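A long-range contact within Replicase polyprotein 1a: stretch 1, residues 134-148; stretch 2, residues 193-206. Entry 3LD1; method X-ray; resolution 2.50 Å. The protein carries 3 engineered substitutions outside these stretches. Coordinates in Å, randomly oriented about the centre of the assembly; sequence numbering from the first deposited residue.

Stretch 1 134-148: LQVAAKIQVSAMAMR
Stretch 2 (193-206) ELPQRIAALKMAFA

The one hydrogen bond between these stretches comes from a lysine reaching to the loop ahead of the other helix: Lys 202 NZ donates to Ala 137 O at 3.1 Å, a carbonyl in the loop that precedes helix 140-148. The chain is extended (chi1 -62°, m; chi2, chi3 and chi4 all t), so its methylenes line the interface before the ammonium meets the backbone. Lys 202 CE lies 4.1 Å from Ser 143 CB, and Lys 202 CG lies 4.0 Å from Met 147 CE. One residue thus supplies both apolar surface and a polar tie.

The receiving loop is compact. A type I turn runs from Leu 134 to Ala 137, closed by Ala 137 N to Leu 134 O at 3.0 Å. Ala 137 then extends (phi/psi -55/142), and Lys 139 takes the N-cap position (-73/118). Gln 135 (chi1 m, chi2 t) fastens this loop back onto its own helix, Gln 135 NE2 donating to Ala 146 O at 3.2 Å.

From there, helix 140-148 runs broadly alongside helix 194-206, their N-to-C directions 44° apart (signed crossing angle +44°) and their axes 10.6 Å apart at closest approach. Two CA pairs set the helical register: Ile 140 with Pro 195 and Ala 144 with Ile 198, each with its CA atoms 6.8 Å apart. In the loop, Val 136 CA sits 7.0 Å from Lys 202 CA.

Packing follows reciprocal knobs and holes. Ile 198 (chi1 -73°, chi2 -61°, both m) enters a hole formed by Ile 140, Ser 143, Ala 144 and Met 147. Ala 144 forms part of that hole, with Ile 198 CD1 3.7 Å from Ala 144 CB. In return, Met 147 (chi1 m, chi2 t, chi3 -94°) sits among Ile 198, Leu 201, Lys 202 and Phe 205, its CE 3.5 Å from Ile 198 CG2. Met 147 SD approaches the edge of the Phe 205 ring, 3.9 Å from Phe 205 CD2 and 5.1 Å from the ring centroid, 85° off the normal; Phe 205 has chi1 -79° and chi2 -52°.

Toward the helix starts, Ile 140 (chi1 m, chi2 t) points its CB sideways, but its end comes nearer: Ile 140 CG2 meets Leu 194 CD2 at 4.0 Å, and Ile 140 CD1 meets Pro 195 CB at 3.9 Å. Leu 194 is t, p. The rule is economical: the contact buries 497 Å² in all, both sides summed; interlocked apolar side chains and the lysine methylenes form its apolar part, while the charged tip finds a loop carbonyl.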

# COMPACT_ATOMS: atom_id res chain seq x y z
N LEU A 134 -11.14 -8.82 -13.42
CA LEU A 134 -10.55 -8.05 -14.54
C LEU A 134 -9.18 -7.48 -14.10
O LEU A 134 -8.19 -7.52 -14.86
CB LEU A 134 -11.50 -6.96 -15.05
CG LEU A 134 -12.81 -7.55 -15.65
CD1 LEU A 134 -13.77 -6.49 -16.11
CD2 LEU A 134 -12.58 -8.55 -16.81
N GLN A 135 -9.16 -7.03 -12.85
CA GLN A 135 -8.01 -6.36 -12.32
C GLN A 135 -6.92 -7.36 -12.03
O GLN A 135 -5.80 -6.97 -11.72
CB GLN A 135 -8.36 -5.47 -11.12
CG GLN A 135 -9.21 -4.28 -11.52
CD GLN A 135 -9.96 -3.69 -10.33
OE1 GLN A 135 -10.18 -4.42 -9.38
NE2 GLN A 135 -10.34 -2.37 -10.36
N VAL A 136 -7.22 -8.64 -12.18
CA VAL A 136 -6.15 -9.65 -12.07
C VAL A 136 -6.06 -10.50 -13.31
O VAL A 136 -5.37 -11.51 -13.31
CB VAL A 136 -6.27 -10.56 -10.75
CG1 VAL A 136 -5.98 -9.74 -9.52
CG2 VAL A 136 -7.66 -11.12 -10.61
N ALA A 137 -6.72 -10.07 -14.38
CA ALA A 137 -6.65 -10.79 -15.62
C ALA A 137 -5.20 -10.95 -16.05
O ALA A 137 -4.45 -10.07 -15.80
CB ALA A 137 -7.43 -10.04 -16.66
N ALA A 138 -4.80 -12.09 -16.62
CA ALA A 138 -3.54 -12.20 -17.41
C ALA A 138 -3.43 -11.23 -18.61
O ALA A 138 -2.32 -10.79 -18.96
CB ALA A 138 -3.29 -13.66 -17.89
N LYS A 139 -4.51 -10.95 -19.33
CA LYS A 139 -4.28 -10.15 -20.52
C LYS A 139 -3.98 -8.73 -20.15
O LYS A 139 -4.79 -7.98 -19.51
CB LYS A 139 -5.37 -10.22 -21.61
CG LYS A 139 -4.76 -10.16 -23.07
CD LYS A 139 -5.68 -9.64 -24.12
CE LYS A 139 -5.08 -9.66 -25.55
NZ LYS A 139 -4.06 -10.81 -25.59
N ILE A 140 -2.79 -8.36 -20.53
CA ILE A 140 -2.25 -7.15 -20.01
C ILE A 140 -3.19 -5.98 -20.27
O ILE A 140 -3.54 -5.18 -19.36
CB ILE A 140 -0.92 -6.94 -20.64
CG1 ILE A 140 0.09 -7.94 -20.05
CG2 ILE A 140 -0.47 -5.53 -20.48
CD1 ILE A 140 1.33 -8.14 -20.90
N GLN A 141 -3.62 -5.89 -21.49
CA GLN A 141 -4.42 -4.81 -21.96
C GLN A 141 -5.70 -4.69 -21.17
O GLN A 141 -6.24 -3.59 -21.04
CB GLN A 141 -4.66 -5.08 -23.46
CG GLN A 141 -5.66 -4.21 -24.25
CD GLN A 141 -6.15 -4.95 -25.55
OE1 GLN A 141 -6.43 -4.31 -26.56
NE2 GLN A 141 -6.23 -6.28 -25.52
N VAL A 142 -6.18 -5.77 -20.56
CA VAL A 142 -7.37 -5.65 -19.75
C VAL A 142 -7.04 -5.27 -18.33
O VAL A 142 -7.63 -4.30 -17.76
CB VAL A 142 -8.26 -6.97 -19.75
CG1 VAL A 142 -9.31 -7.00 -18.57
CG2 VAL A 142 -8.92 -7.17 -21.11
N SER A 143 -6.16 -6.01 -17.71
CA SER A 143 -5.80 -5.67 -16.33
C SER A 143 -5.32 -4.20 -16.25
O SER A 143 -5.78 -3.43 -15.38
CB SER A 143 -4.78 -6.64 -15.78
OG SER A 143 -3.71 -6.80 -16.71
N ALA A 144 -4.50 -3.75 -17.22
CA ALA A 144 -3.95 -2.36 -17.09
C ALA A 144 -5.04 -1.32 -17.14
O ALA A 144 -5.00 -0.35 -16.39
CB ALA A 144 -2.94 -2.07 -18.10
N MET A 145 -6.03 -1.56 -17.99
CA MET A 145 -7.18 -0.64 -18.12
C MET A 145 -7.97 -0.69 -16.85
O MET A 145 -8.21 0.33 -16.24
CB MET A 145 -8.07 -1.06 -19.34
CG MET A 145 -9.42 -0.23 -19.57
SD MET A 145 -10.65 -0.79 -18.38
CE MET A 145 -10.94 -2.46 -18.88
N ALA A 146 -8.37 -1.90 -16.41
CA ALA A 146 -9.19 -2.04 -15.15
C ALA A 146 -8.55 -1.51 -13.88
O ALA A 146 -9.26 -0.97 -13.00
CB ALA A 146 -9.64 -3.57 -14.92
N MET A 147 -7.24 -1.74 -13.74
CA MET A 147 -6.53 -1.24 -12.59
C MET A 147 -6.58 0.27 -12.47
O MET A 147 -6.40 0.81 -11.38
CB MET A 147 -5.08 -1.71 -12.55
CG MET A 147 -4.89 -3.19 -12.22
SD MET A 147 -3.12 -3.62 -12.09
CE MET A 147 -2.69 -4.22 -13.68
N ARG A 148 -6.85 0.95 -13.58
CA ARG A 148 -6.88 2.38 -13.52
C ARG A 148 -7.79 2.82 -12.39
O ARG A 148 -7.59 3.88 -11.88
CB ARG A 148 -7.22 3.03 -14.89
CG ARG A 148 -6.09 2.78 -15.90
CD ARG A 148 -6.44 3.21 -17.31
NE ARG A 148 -5.69 4.40 -17.64
CZ ARG A 148 -4.49 4.38 -18.17
NH1 ARG A 148 -3.94 3.20 -18.48
NH2 ARG A 148 -3.87 5.50 -18.40
N GLU A 193 8.68 -3.89 -21.40
CA GLU A 193 8.80 -3.76 -19.95
C GLU A 193 7.42 -3.93 -19.33
O GLU A 193 7.30 -4.43 -18.19
CB GLU A 193 9.30 -2.36 -19.59
CG GLU A 193 10.36 -2.30 -18.49
CD GLU A 193 11.77 -2.57 -19.05
OE1 GLU A 193 12.13 -3.76 -19.23
OE2 GLU A 193 12.50 -1.58 -19.32
N LEU A 194 6.40 -3.51 -20.06
CA LEU A 194 5.02 -3.58 -19.62
C LEU A 194 4.59 -4.90 -18.92
O LEU A 194 3.99 -4.85 -17.84
CB LEU A 194 4.11 -3.28 -20.80
CG LEU A 194 2.65 -3.00 -20.58
CD1 LEU A 194 2.50 -1.78 -19.78
CD2 LEU A 194 2.04 -2.83 -21.94
N PRO A 195 4.88 -6.06 -19.54
CA PRO A 195 4.42 -7.30 -18.82
C PRO A 195 4.87 -7.26 -17.37
O PRO A 195 4.05 -7.46 -16.47
CB PRO A 195 5.04 -8.46 -19.60
CG PRO A 195 5.40 -7.85 -21.05
CD PRO A 195 5.53 -6.33 -20.85
N GLN A 196 6.12 -6.89 -17.14
CA GLN A 196 6.69 -6.80 -15.77
C GLN A 196 6.20 -5.65 -14.87
O GLN A 196 5.98 -5.86 -13.69
CB GLN A 196 8.22 -6.81 -15.84
CG GLN A 196 8.80 -8.23 -16.18
CD GLN A 196 8.35 -9.35 -15.18
OE1 GLN A 196 7.83 -9.08 -14.05
NE2 GLN A 196 8.57 -10.63 -15.59
N ARG A 197 6.01 -4.47 -15.42
CA ARG A 197 5.45 -3.38 -14.64
C ARG A 197 4.05 -3.66 -14.21
O ARG A 197 3.58 -3.19 -13.20
CB ARG A 197 5.36 -2.12 -15.47
CG ARG A 197 6.66 -1.61 -15.94
CD ARG A 197 6.60 -0.08 -16.13
NE ARG A 197 5.52 0.37 -17.00
CZ ARG A 197 5.52 0.27 -18.31
NH1 ARG A 197 6.55 -0.31 -18.92
NH2 ARG A 197 4.49 0.74 -19.01
N ILE A 198 3.34 -4.43 -15.01
CA ILE A 198 1.94 -4.68 -14.69
C ILE A 198 1.88 -5.72 -13.58
O ILE A 198 1.09 -5.55 -12.65
CB ILE A 198 1.15 -5.11 -15.92
CG1 ILE A 198 0.94 -3.88 -16.83
CG2 ILE A 198 -0.17 -5.74 -15.49
CD1 ILE A 198 0.16 -2.72 -16.22
N ALA A 199 2.75 -6.73 -13.66
CA ALA A 199 2.81 -7.73 -12.63
C ALA A 199 3.30 -7.10 -11.27
O ALA A 199 2.93 -7.54 -10.17
CB ALA A 199 3.74 -8.86 -13.08
N ALA A 200 4.12 -6.06 -11.33
CA ALA A 200 4.57 -5.49 -10.08
C ALA A 200 3.40 -4.70 -9.45
O ALA A 200 3.19 -4.66 -8.23
CB ALA A 200 5.74 -4.59 -10.37
N LEU A 201 2.60 -4.14 -10.31
CA LEU A 201 1.55 -3.30 -9.88
C LEU A 201 0.39 -4.08 -9.33
O LEU A 201 -0.28 -3.65 -8.40
CB LEU A 201 1.09 -2.51 -11.07
CG LEU A 201 0.25 -1.32 -10.81
CD1 LEU A 201 1.07 -0.42 -9.88
CD2 LEU A 201 0.09 -0.75 -12.15
N LYS A 202 0.12 -5.24 -9.89
CA LYS A 202 -0.86 -6.12 -9.20
C LYS A 202 -0.35 -6.43 -7.79
O LYS A 202 -1.07 -6.27 -6.80
CB LYS A 202 -1.06 -7.45 -9.96
CG LYS A 202 -1.63 -7.37 -11.41
CD LYS A 202 -1.50 -8.78 -12.09
CE LYS A 202 -2.32 -8.81 -13.40
NZ LYS A 202 -1.78 -9.87 -14.31
N MET A 203 0.91 -6.85 -7.68
CA MET A 203 1.47 -7.21 -6.39
C MET A 203 1.28 -6.03 -5.44
O MET A 203 0.80 -6.19 -4.32
CB MET A 203 2.91 -7.65 -6.52
CG MET A 203 3.48 -8.09 -5.16
SD MET A 203 3.87 -6.64 -4.10
CE MET A 203 5.66 -6.69 -4.11
N ALA A 204 1.58 -4.84 -5.92
CA ALA A 204 1.49 -3.67 -5.08
C ALA A 204 0.06 -3.33 -4.74
O ALA A 204 -0.21 -2.89 -3.60
CB ALA A 204 2.19 -2.48 -5.75
N PHE A 205 -0.88 -3.53 -5.67
CA PHE A 205 -2.31 -3.21 -5.31
C PHE A 205 -2.87 -4.25 -4.29
O PHE A 205 -3.73 -3.93 -3.51
CB PHE A 205 -3.25 -3.09 -6.53
CG PHE A 205 -3.16 -1.74 -7.30
CD1 PHE A 205 -3.26 -0.52 -6.64
CD2 PHE A 205 -3.01 -1.73 -8.67
CE1 PHE A 205 -3.14 0.65 -7.29
CE2 PHE A 205 -2.93 -0.56 -9.37
CZ PHE A 205 -2.99 0.66 -8.68
N ALA A 206 -2.34 -5.48 -4.32
CA ALA A 206 -2.63 -6.49 -3.33
C ALA A 206 -2.06 -6.00 -2.02
O ALA A 206 -2.72 -6.09 -0.98
CB ALA A 206 -1.95 -7.86 -3.72